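Local coordinates for protein motility-associated killing factor MakB (Vibrio cholerae serotype O1, PDB 6W1W) that probably forms, together with its partner components, a three-part cytotoxin related to the alpha-pore-forming toxins, at residues Thr21-Ile26 with Gln126-Ser131; Asn28-Cys33 with Gln67-Ile72; Gln102-Leu107 with Asn299-Gly304. One frame throughout, in Å; residues are numbered along the deposited sequence.

Contact 1. Residues Thr21-Ile26 with Gln126-Ser131; sequences TDFLGI and QVFTKS
Phe23 and Phe128 meet ring against ring, and this T-shaped (edge-to-face) pair makes the close contacts between Thr21-Ile26 and Gln126-Ser131; Ile26, pointing toward the second helix, only flanks them. Phe128 supplies the edge: its CZ stops 3.6 Å from CZ of Phe23. The two planes stand at 73° and the ring centroids lie 5.4 Å apart, a spacing at which one ring's weakly positive C-H rim can face the pi cloud of the other. The approach is not centred, because CZ of Phe128 approaches the outer end of the Phe23 ring obliquely, near CZ and CE2. CE2 of Phe23, in turn, lies at the edge of the Phe128 ring and in its plane. CG of Phe128 is anti to the carbonyl carbon (chi1 -73°), which sends the ring straight across to the other helix. The side chain of Phe23 begins less directly and reaches its partner through the far end of its ring.

Large flat side chains suit this place, since the two backbones are too far apart for small residues to touch. Phe65 of helix 46-66 packs on both Phe128 and Ile26, Phe73 of helix 69-90 meets the ring of Phe23 at about 50°, and Ile276 borders Phe128. Lys130, on the exposed side of the same helix as Phe128, forms a salt bridge with Glu64. The aromatic cluster thus lies where several helices converge, and it is typical of the hydrophobic core of a long helical bundle such as the alpha-pore-forming toxins possess.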
loop_
_atom_site.group_PDB
_atom_site.type_symbol
_atom_site.label_atom_id
_atom_site.label_comp_id
_atom_site.label_asym_id
_atom_site.label_seq_id
_atom_site.Cartn_x
_atom_site.Cartn_y
_atom_site.Cartn_z
ATOM N N THR A 21 4.531 -2.359 -4.272
ATOM C CA THR A 21 3.090 -2.575 -4.373
ATOM C C THR A 21 2.450 -2.657 -2.992
ATOM O O THR A 21 1.446 -1.989 -2.717
ATOM C CB THR A 21 2.807 -3.848 -5.175
ATOM O OG1 THR A 21 3.113 -3.623 -6.557
ATOM C CG2 THR A 21 1.343 -4.273 -5.029
ATOM N N ASP A 22 3.032 -3.465 -2.101
ATOM C CA ASP A 22 2.509 -3.584 -0.746
ATOM C C ASP A 22 2.716 -2.322 0.077
ATOM O O ASP A 22 2.102 -2.187 1.139
ATOM C CB ASP A 22 3.146 -4.779 -0.037
ATOM C CG ASP A 22 2.647 -6.100 -0.578
ATOM O OD1 ASP A 22 3.479 -6.941 -0.984
ATOM O OD2 ASP A 22 1.413 -6.287 -0.618
ATOM N N PHE A 23 3.561 -1.402 -0.383
ATOM C CA PHE A 23 3.655 -0.099 0.264
ATOM C C PHE A 23 2.535 0.822 -0.202
ATOM O O PHE A 23 1.899 1.498 0.612
ATOM C CB PHE A 23 5.013 0.538 -0.023
ATOM C CG PHE A 23 5.734 1.005 1.204
ATOM C CD1 PHE A 23 5.375 2.189 1.830
ATOM C CD2 PHE A 23 6.780 0.262 1.731
ATOM C CE1 PHE A 23 6.046 2.617 2.963
ATOM C CE2 PHE A 23 7.453 0.685 2.861
ATOM C CZ PHE A 23 7.086 1.861 3.478
ATOM N N LEU A 24 2.285 0.853 -1.516
ATOM C CA LEU A 24 1.258 1.730 -2.071
ATOM C C LEU A 24 -0.124 1.349 -1.557
ATOM O O LEU A 24 -0.874 2.201 -1.064
ATOM C CB LEU A 24 1.298 1.676 -3.598
ATOM C CG LEU A 24 2.612 2.120 -4.240
ATOM C CD1 LEU A 24 2.766 1.492 -5.616
ATOM C CD2 LEU A 24 2.678 3.638 -4.323
ATOM N N GLY A 25 -0.479 0.064 -1.664
ATOM C CA GLY A 25 -1.763 -0.400 -1.161
ATOM C C GLY A 25 -1.941 -0.166 0.323
ATOM O O GLY A 25 -3.070 -0.215 0.829
ATOM N N ILE A 26 -0.849 0.091 1.032
ATOM C CA ILE A 26 -0.885 0.397 2.453
ATOM C C ILE A 26 -0.824 1.898 2.701
ATOM O O ILE A 26 -1.506 2.415 3.587
ATOM C CB ILE A 26 0.271 -0.339 3.171
ATOM C CG1 ILE A 26 -0.173 -1.721 3.678
ATOM C CG2 ILE A 26 0.865 0.499 4.312
ATOM C CD1 ILE A 26 -0.682 -2.670 2.621
ATOM N N GLN A 126 8.594 -5.564 11.432
ATOM C CA GLN A 126 7.872 -5.632 12.696
ATOM C C GLN A 126 7.015 -4.396 12.921
ATOM O O GLN A 126 6.005 -4.471 13.630
ATOM C CB GLN A 126 8.857 -5.814 13.848
ATOM C CG GLN A 126 9.692 -7.081 13.761
ATOM C CD GLN A 126 10.907 -7.028 14.660
ATOM O OE1 GLN A 126 11.592 -8.031 14.868
ATOM N NE2 GLN A 126 11.185 -5.848 15.198
ATOM N N VAL A 127 7.392 -3.259 12.334
ATOM C CA VAL A 127 6.580 -2.056 12.469
ATOM C C VAL A 127 5.237 -2.242 11.775
ATOM O O VAL A 127 4.193 -1.840 12.299
ATOM C CB VAL A 127 7.338 -0.835 11.923
ATOM C CG1 VAL A 127 6.527 0.429 12.155
ATOM C CG2 VAL A 127 8.704 -0.723 12.581
ATOM N N PHE A 128 5.238 -2.863 10.590
ATOM C CA PHE A 128 3.981 -3.111 9.891
ATOM C C PHE A 128 3.144 -4.169 10.601
ATOM O O PHE A 128 1.915 -4.056 10.660
ATOM C CB PHE A 128 4.254 -3.525 8.446
ATOM C CG PHE A 128 4.705 -2.390 7.566
ATOM C CD1 PHE A 128 5.418 -2.634 6.402
ATOM C CD2 PHE A 128 4.418 -1.077 7.907
ATOM C CE1 PHE A 128 5.839 -1.588 5.597
ATOM C CE2 PHE A 128 4.834 -0.023 7.106
ATOM C CZ PHE A 128 5.546 -0.278 5.948
ATOM N N THR A 129 3.789 -5.200 11.152
ATOM C CA THR A 129 3.045 -6.236 11.858
ATOM C C THR A 129 2.322 -5.669 13.072
ATOM O O THR A 129 1.263 -6.176 13.461
ATOM C CB THR A 129 3.985 -7.370 12.275
ATOM O OG1 THR A 129 4.800 -7.750 11.159
ATOM C CG2 THR A 129 3.187 -8.584 12.732
ATOM N N LYS A 130 2.861 -4.608 13.671
ATOM C CA LYS A 130 2.174 -3.987 14.794
ATOM C C LYS A 130 1.016 -3.116 14.321
ATOM O O LYS A 130 -0.085 -3.182 14.881
ATOM C CB LYS A 130 3.163 -3.178 15.633
ATOM C CG LYS A 130 2.642 -2.834 17.018
ATOM C CD LYS A 130 3.634 -1.989 17.791
ATOM C CE LYS A 130 3.951 -0.707 17.042
ATOM N NZ LYS A 130 4.831 0.205 17.824
ATOM N N SER A 131 1.234 -2.315 13.277
ATOM C CA SER A 131 0.169 -1.469 12.744
ATOM C C SER A 131 -0.935 -2.276 12.068
ATOM O O SER A 131 -2.068 -1.788 11.958
ATOM C CB SER A 131 0.751 -0.455 11.764
ATOM O OG SER A 131 1.530 -1.101 10.776
#

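Contact 2. Residues Asn28-Cys33 with Gln67-Ile72; sequences NYDATC and QQKPKI
Asp30 and Lys69 make a salt bridge, the single direct link between Asn28-Cys33 and Gln67-Ile72. NZ of Lys69 lies 3.2 Å from OD2 of Asp30, and the hydrogen bond within this ion pair is weak. The two side chains cross at about a right angle, the ammonium end coming up to one oxygen of the carboxylate. A bend at chi3 (53°) turns the last part of the lysine chain toward the acid. The alpha carbons of Asp30 and Lys69 are 9.7 Å apart, a gap that suits a long, flexible lysine facing a short acid. The same NZ has a second, weak bond to the backbone oxygen of Ser27.

The pair joins helix 9-35 to the beginning of helix 69-90, at a level of the helical bundle where the beta hairpin formed by strands 193-203 and 209-220 comes against helix 9-35; Asn28 touches both strands.

Within Asn28-Cys33, O of Asn28 accepts from N of Thr32 at 2.7 Å and lies in hydrogen-bonding contact with OG1 of Thr32, also 2.7 Å away on the opposite face of the carbonyl plane. Threonine fits here because its hydroxyl can face either this turn or O of Ala215 on strand 209-220, the two carbonyls competing for one proton. Tyr29 adds apolar packing, its side chain touching Leu58 and Met62 of helix 46-66 and Leu266 and Met269 of helix 251-270.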
loop_
_atom_site.group_PDB
_atom_site.type_symbol
_atom_site.label_atom_id
_atom_site.label_comp_id
_atom_site.label_asym_id
_atom_site.label_seq_id
_atom_site.Cartn_x
_atom_site.Cartn_y
_atom_site.Cartn_z
ATOM N N ASN A 28 -2.076 4.349 1.253
ATOM C CA ASN A 28 -3.330 5.070 1.096
ATOM C C ASN A 28 -4.435 4.531 1.995
ATOM O O ASN A 28 -5.515 5.127 2.053
ATOM C CB ASN A 28 -3.769 5.057 -0.373
ATOM C CG ASN A 28 -2.983 6.048 -1.217
ATOM O OD1 ASN A 28 -3.246 7.251 -1.185
ATOM N ND2 ASN A 28 -2.006 5.547 -1.970
ATOM N N TYR A 29 -4.189 3.429 2.709
ATOM C CA TYR A 29 -5.084 3.061 3.801
ATOM C C TYR A 29 -5.061 4.131 4.883
ATOM O O TYR A 29 -6.075 4.371 5.550
ATOM C CB TYR A 29 -4.696 1.706 4.391
ATOM C CG TYR A 29 -5.518 1.315 5.600
ATOM C CD1 TYR A 29 -6.745 0.682 5.454
ATOM C CD2 TYR A 29 -5.064 1.572 6.891
ATOM C CE1 TYR A 29 -7.502 0.323 6.554
ATOM C CE2 TYR A 29 -5.812 1.219 7.999
ATOM C CZ TYR A 29 -7.032 0.593 7.825
ATOM O OH TYR A 29 -7.786 0.234 8.920
ATOM N N ASP A 30 -3.908 4.777 5.069
ATOM C CA ASP A 30 -3.842 5.953 5.926
ATOM C C ASP A 30 -4.720 7.069 5.375
ATOM O O ASP A 30 -5.619 7.572 6.066
ATOM C CB ASP A 30 -2.390 6.413 6.066
ATOM C CG ASP A 30 -2.271 7.783 6.705
ATOM O OD1 ASP A 30 -2.685 7.942 7.874
ATOM O OD2 ASP A 30 -1.761 8.702 6.032
ATOM N N ALA A 31 -4.487 7.451 4.113
ATOM C CA ALA A 31 -5.261 8.521 3.489
ATOM C C ALA A 31 -6.754 8.227 3.524
ATOM O O ALA A 31 -7.567 9.127 3.765
ATOM C CB ALA A 31 -4.797 8.734 2.050
ATOM N N THR A 32 -7.134 6.968 3.288
ATOM C CA THR A 32 -8.529 6.574 3.446
ATOM C C THR A 32 -9.010 6.833 4.871
ATOM O O THR A 32 -10.150 7.267 5.082
ATOM C CB THR A 32 -8.704 5.094 3.088
ATOM O OG1 THR A 32 -8.187 4.840 1.776
ATOM C CG2 THR A 32 -10.176 4.681 3.144
ATOM N N CYS A 33 -8.153 6.569 5.863
ATOM C CA CYS A 33 -8.551 6.731 7.257
ATOM C C CYS A 33 -8.695 8.194 7.645
ATOM O O CYS A 33 -9.593 8.537 8.426
ATOM C CB CYS A 33 -7.548 6.037 8.180
ATOM S SG CYS A 33 -7.963 4.314 8.543
ATOM N N GLN A 67 3.436 8.163 10.372
ATOM C CA GLN A 67 4.651 8.967 10.411
ATOM C C GLN A 67 5.918 8.130 10.264
ATOM O O GLN A 67 7.014 8.694 10.192
ATOM C CB GLN A 67 4.698 9.782 11.705
ATOM C CG GLN A 67 3.492 10.699 11.878
ATOM C CD GLN A 67 3.540 11.510 13.160
ATOM O OE1 GLN A 67 2.532 12.074 13.588
ATOM N NE2 GLN A 67 4.714 11.576 13.778
ATOM N N GLN A 68 5.797 6.806 10.208
ATOM C CA GLN A 68 6.933 5.950 9.902
ATOM C C GLN A 68 6.959 5.489 8.450
ATOM O O GLN A 68 8.008 5.032 7.983
ATOM C CB GLN A 68 6.940 4.721 10.819
ATOM C CG GLN A 68 7.351 5.027 12.247
ATOM C CD GLN A 68 8.743 5.623 12.334
ATOM O OE1 GLN A 68 9.734 4.972 11.999
ATOM N NE2 GLN A 68 8.824 6.873 12.779
ATOM N N LYS A 69 5.838 5.600 7.735
ATOM C CA LYS A 69 5.792 5.157 6.343
ATOM C C LYS A 69 6.784 5.898 5.452
ATOM O O LYS A 69 7.558 5.229 4.748
ATOM C CB LYS A 69 4.353 5.265 5.827
ATOM C CG LYS A 69 4.213 5.587 4.348
ATOM C CD LYS A 69 2.795 6.053 4.026
ATOM C CE LYS A 69 2.375 7.207 4.930
ATOM N NZ LYS A 69 0.957 7.614 4.729
ATOM N N PRO A 70 6.847 7.238 5.439
ATOM C CA PRO A 70 7.887 7.894 4.627
ATOM C C PRO A 70 9.297 7.646 5.136
ATOM O O PRO A 70 10.247 7.728 4.347
ATOM C CB PRO A 70 7.515 9.380 4.709
ATOM C CG PRO A 70 6.778 9.503 5.990
ATOM C CD PRO A 70 5.995 8.230 6.121
ATOM N N LYS A 71 9.469 7.341 6.424
ATOM C CA LYS A 71 10.803 7.055 6.941
ATOM C C LYS A 71 11.283 5.677 6.497
ATOM O O LYS A 71 12.420 5.525 6.038
ATOM C CB LYS A 71 10.809 7.156 8.467
ATOM C CG LYS A 71 10.762 8.575 9.021
ATOM C CD LYS A 71 10.953 8.571 10.536
ATOM C CE LYS A 71 11.140 9.980 11.091
ATOM N NZ LYS A 71 9.905 10.806 10.983
ATOM N N ILE A 72 10.426 4.660 6.631
ATOM C CA ILE A 72 10.822 3.295 6.296
ATOM C C ILE A 72 11.026 3.150 4.794
ATOM O O ILE A 72 11.959 2.473 4.343
ATOM C CB ILE A 72 9.781 2.292 6.827
ATOM C CG1 ILE A 72 9.750 2.304 8.356
ATOM C CG2 ILE A 72 10.075 0.888 6.323
ATOM C CD1 ILE A 72 11.021 1.793 8.993
#

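Contact 3. Residues Gln102-Leu107 with Asn299-Gly304; sequences QWIECL and NALQSG
Ile104 and Leu301 carry most of the apolar packing between Gln102-Leu107 and Asn299-Gly304, sliding past each other in opposite directions. CG1 of Ile104 comes within 3.7 Å of CB of Leu301, and CD1 of Ile104 continues alongside to reach the same CB at 3.8 Å. With CG1 anti to the carbonyl carbon (chi1 -53°), this longer branch of the isoleucine points at the neighbouring helix, while CG2 turns toward the amide of Gln302. Leu301 answers with a forked end: its CD1 lies 3.9 Å from CG1 of Ile104 and 4.0 Å from CB of Trp103. The indole itself leads away, toward Asn93 and Thr98.

Branched aliphatic residues suit such a seam, which joins the start of helix 100-151 to the end of helix 276-302, two antiparallel members of the helical bundle at one extremity of the molecule. One covalent link lies on the same turn: Cys106 forms a disulfide with Cys90, tying helix 69-90 to helix 100-151.

At the more exposed margin, Gln302 covers Ile104 with the aliphatic part of its chain, CG lying 3.8 Å from CD1 of Ile104; its polar end can then stay near solvent.

The chain leaves the second helix through a Schellman motif at Gly304, which has a positive phi of 103° and whose N bonds to O of Leu301 at 3.0 Å. Glycine tolerates that conformation readily because it has no side chain to strike the preceding carbonyl oxygen.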
loop_
_atom_site.group_PDB
_atom_site.type_symbol
_atom_site.label_atom_id
_atom_site.label_comp_id
_atom_site.label_asym_id
_atom_site.label_seq_id
_atom_site.Cartn_x
_atom_site.Cartn_y
_atom_site.Cartn_z
ATOM N N GLN A 102 43.927 -5.595 0.974
ATOM C CA GLN A 102 42.978 -4.565 0.561
ATOM C C GLN A 102 41.635 -5.170 0.175
ATOM O O GLN A 102 40.584 -4.560 0.412
ATOM C CB GLN A 102 43.557 -3.759 -0.600
ATOM C CG GLN A 102 44.873 -3.074 -0.281
ATOM C CD GLN A 102 45.547 -2.507 -1.515
ATOM O OE1 GLN A 102 44.982 -2.527 -2.610
ATOM N NE2 GLN A 102 46.763 -2.000 -1.346
ATOM N N TRP A 103 41.647 -6.362 -0.427
ATOM C CA TRP A 103 40.391 -7.029 -0.753
ATOM C C TRP A 103 39.584 -7.333 0.503
ATOM O O TRP A 103 38.363 -7.143 0.525
ATOM C CB TRP A 103 40.655 -8.314 -1.542
ATOM C CG TRP A 103 40.905 -8.108 -3.017
ATOM C CD1 TRP A 103 42.049 -8.400 -3.703
ATOM C CD2 TRP A 103 39.989 -7.566 -3.977
ATOM N NE1 TRP A 103 41.901 -8.074 -5.030
ATOM C CE2 TRP A 103 40.646 -7.560 -5.224
ATOM C CE3 TRP A 103 38.679 -7.084 -3.903
ATOM C CZ2 TRP A 103 40.037 -7.091 -6.385
ATOM C CZ3 TRP A 103 38.076 -6.621 -5.057
ATOM C CH2 TRP A 103 38.755 -6.626 -6.282
ATOM N N ILE A 104 40.249 -7.795 1.565
ATOM C CA ILE A 104 39.540 -8.118 2.799
ATOM C C ILE A 104 39.000 -6.854 3.454
ATOM O O ILE A 104 37.857 -6.826 3.922
ATOM C CB ILE A 104 40.449 -8.901 3.759
ATOM C CG1 ILE A 104 41.057 -10.113 3.053
ATOM C CG2 ILE A 104 39.653 -9.355 4.960
ATOM C CD1 ILE A 104 41.849 -11.028 3.965
ATOM N N GLU A 105 39.810 -5.792 3.500
ATOM C CA GLU A 105 39.335 -4.530 4.062
ATOM C C GLU A 105 38.140 -4.000 3.284
ATOM O O GLU A 105 37.202 -3.450 3.873
ATOM C CB GLU A 105 40.466 -3.502 4.077
ATOM C CG GLU A 105 41.662 -3.912 4.923
ATOM C CD GLU A 105 42.752 -2.861 4.936
ATOM O OE1 GLU A 105 42.539 -1.775 4.358
ATOM O OE2 GLU A 105 43.824 -3.122 5.525
ATOM N N CYS A 106 38.148 -4.169 1.960
ATOM C CA CYS A 106 37.005 -3.744 1.158
ATOM C C CYS A 106 35.806 -4.652 1.389
ATOM O O CYS A 106 34.672 -4.174 1.508
ATOM C CB CYS A 106 37.379 -3.716 -0.324
ATOM S SG CYS A 106 36.841 -2.222 -1.186
ATOM N N LEU A 107 36.040 -5.963 1.470
ATOM C CA LEU A 107 34.939 -6.908 1.627
ATOM C C LEU A 107 34.186 -6.681 2.934
ATOM O O LEU A 107 32.950 -6.671 2.955
ATOM C CB LEU A 107 35.464 -8.341 1.551
ATOM C CG LEU A 107 35.160 -9.097 0.257
ATOM C CD1 LEU A 107 33.658 -9.162 0.031
ATOM C CD2 LEU A 107 35.854 -8.453 -0.930
ATOM N N ASN A 299 36.435 -15.583 4.238
ATOM C CA ASN A 299 37.059 -16.775 4.804
ATOM C C ASN A 299 38.087 -17.364 3.846
ATOM O O ASN A 299 39.152 -17.823 4.273
ATOM C CB ASN A 299 35.996 -17.820 5.145
ATOM C CG ASN A 299 34.927 -17.285 6.081
ATOM O OD1 ASN A 299 34.857 -16.084 6.350
ATOM N ND2 ASN A 299 34.078 -18.179 6.575
ATOM N N ALA A 300 37.784 -17.360 2.546
ATOM C CA ALA A 300 38.722 -17.905 1.571
ATOM C C ALA A 300 39.958 -17.024 1.442
ATOM O O ALA A 300 41.069 -17.531 1.247
ATOM C CB ALA A 300 38.034 -18.071 0.217
ATOM N N LEU A 301 39.789 -15.704 1.544
ATOM C CA LEU A 301 40.944 -14.813 1.505
ATOM C C LEU A 301 41.776 -14.929 2.776
ATOM O O LEU A 301 43.011 -14.980 2.715
ATOM C CB LEU A 301 40.492 -13.369 1.302
ATOM C CG LEU A 301 39.864 -12.990 -0.038
ATOM C CD1 LEU A 301 39.122 -11.671 0.094
ATOM C CD2 LEU A 301 40.921 -12.909 -1.136
ATOM N N GLN A 302 41.114 -14.969 3.938
ATOM C CA GLN A 302 41.833 -15.043 5.205
ATOM C C GLN A 302 42.559 -16.368 5.359
ATOM O O GLN A 302 43.557 -16.444 6.082
ATOM C CB GLN A 302 40.870 -14.836 6.373
ATOM C CG GLN A 302 40.689 -13.379 6.758
ATOM C CD GLN A 302 39.472 -13.140 7.630
ATOM O OE1 GLN A 302 38.630 -14.023 7.804
ATOM N NE2 GLN A 302 39.370 -11.933 8.177
ATOM N N SER A 303 42.076 -17.421 4.706
ATOM C CA SER A 303 42.756 -18.704 4.774
ATOM C C SER A 303 43.896 -18.817 3.770
ATOM O O SER A 303 44.620 -19.817 3.794
ATOM C CB SER A 303 41.753 -19.840 4.571
ATOM O OG SER A 303 41.262 -19.849 3.246
ATOM N N GLY A 304 44.085 -17.822 2.907
ATOM C CA GLY A 304 45.230 -17.783 2.021
ATOM C C GLY A 304 44.981 -18.163 0.578
ATOM O O GLY A 304 45.948 -18.313 -0.177
#

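Contacts 1 and 2 lie near the middle of the chain, their centres about 9 Å apart, and they touch where the Phe23 ring packs on the backbone of Lys69 and the side chain of Ile72. Both use helix 9-35, yet contact 1 is buried and aromatic, whereas contact 2, only partly buried, relies on charge. Contact 3 sits at a far end of the bundle, its centre about 39 Å from that of contact 1, although helix 100-151 runs through both. Its aliphatic packing is fringed by a polar side chain and a helix terminus, as befits a partly exposed tip. Along the sequence, contact 2 is nested within contact 1, while the segments of contacts 1 and 3 alternate.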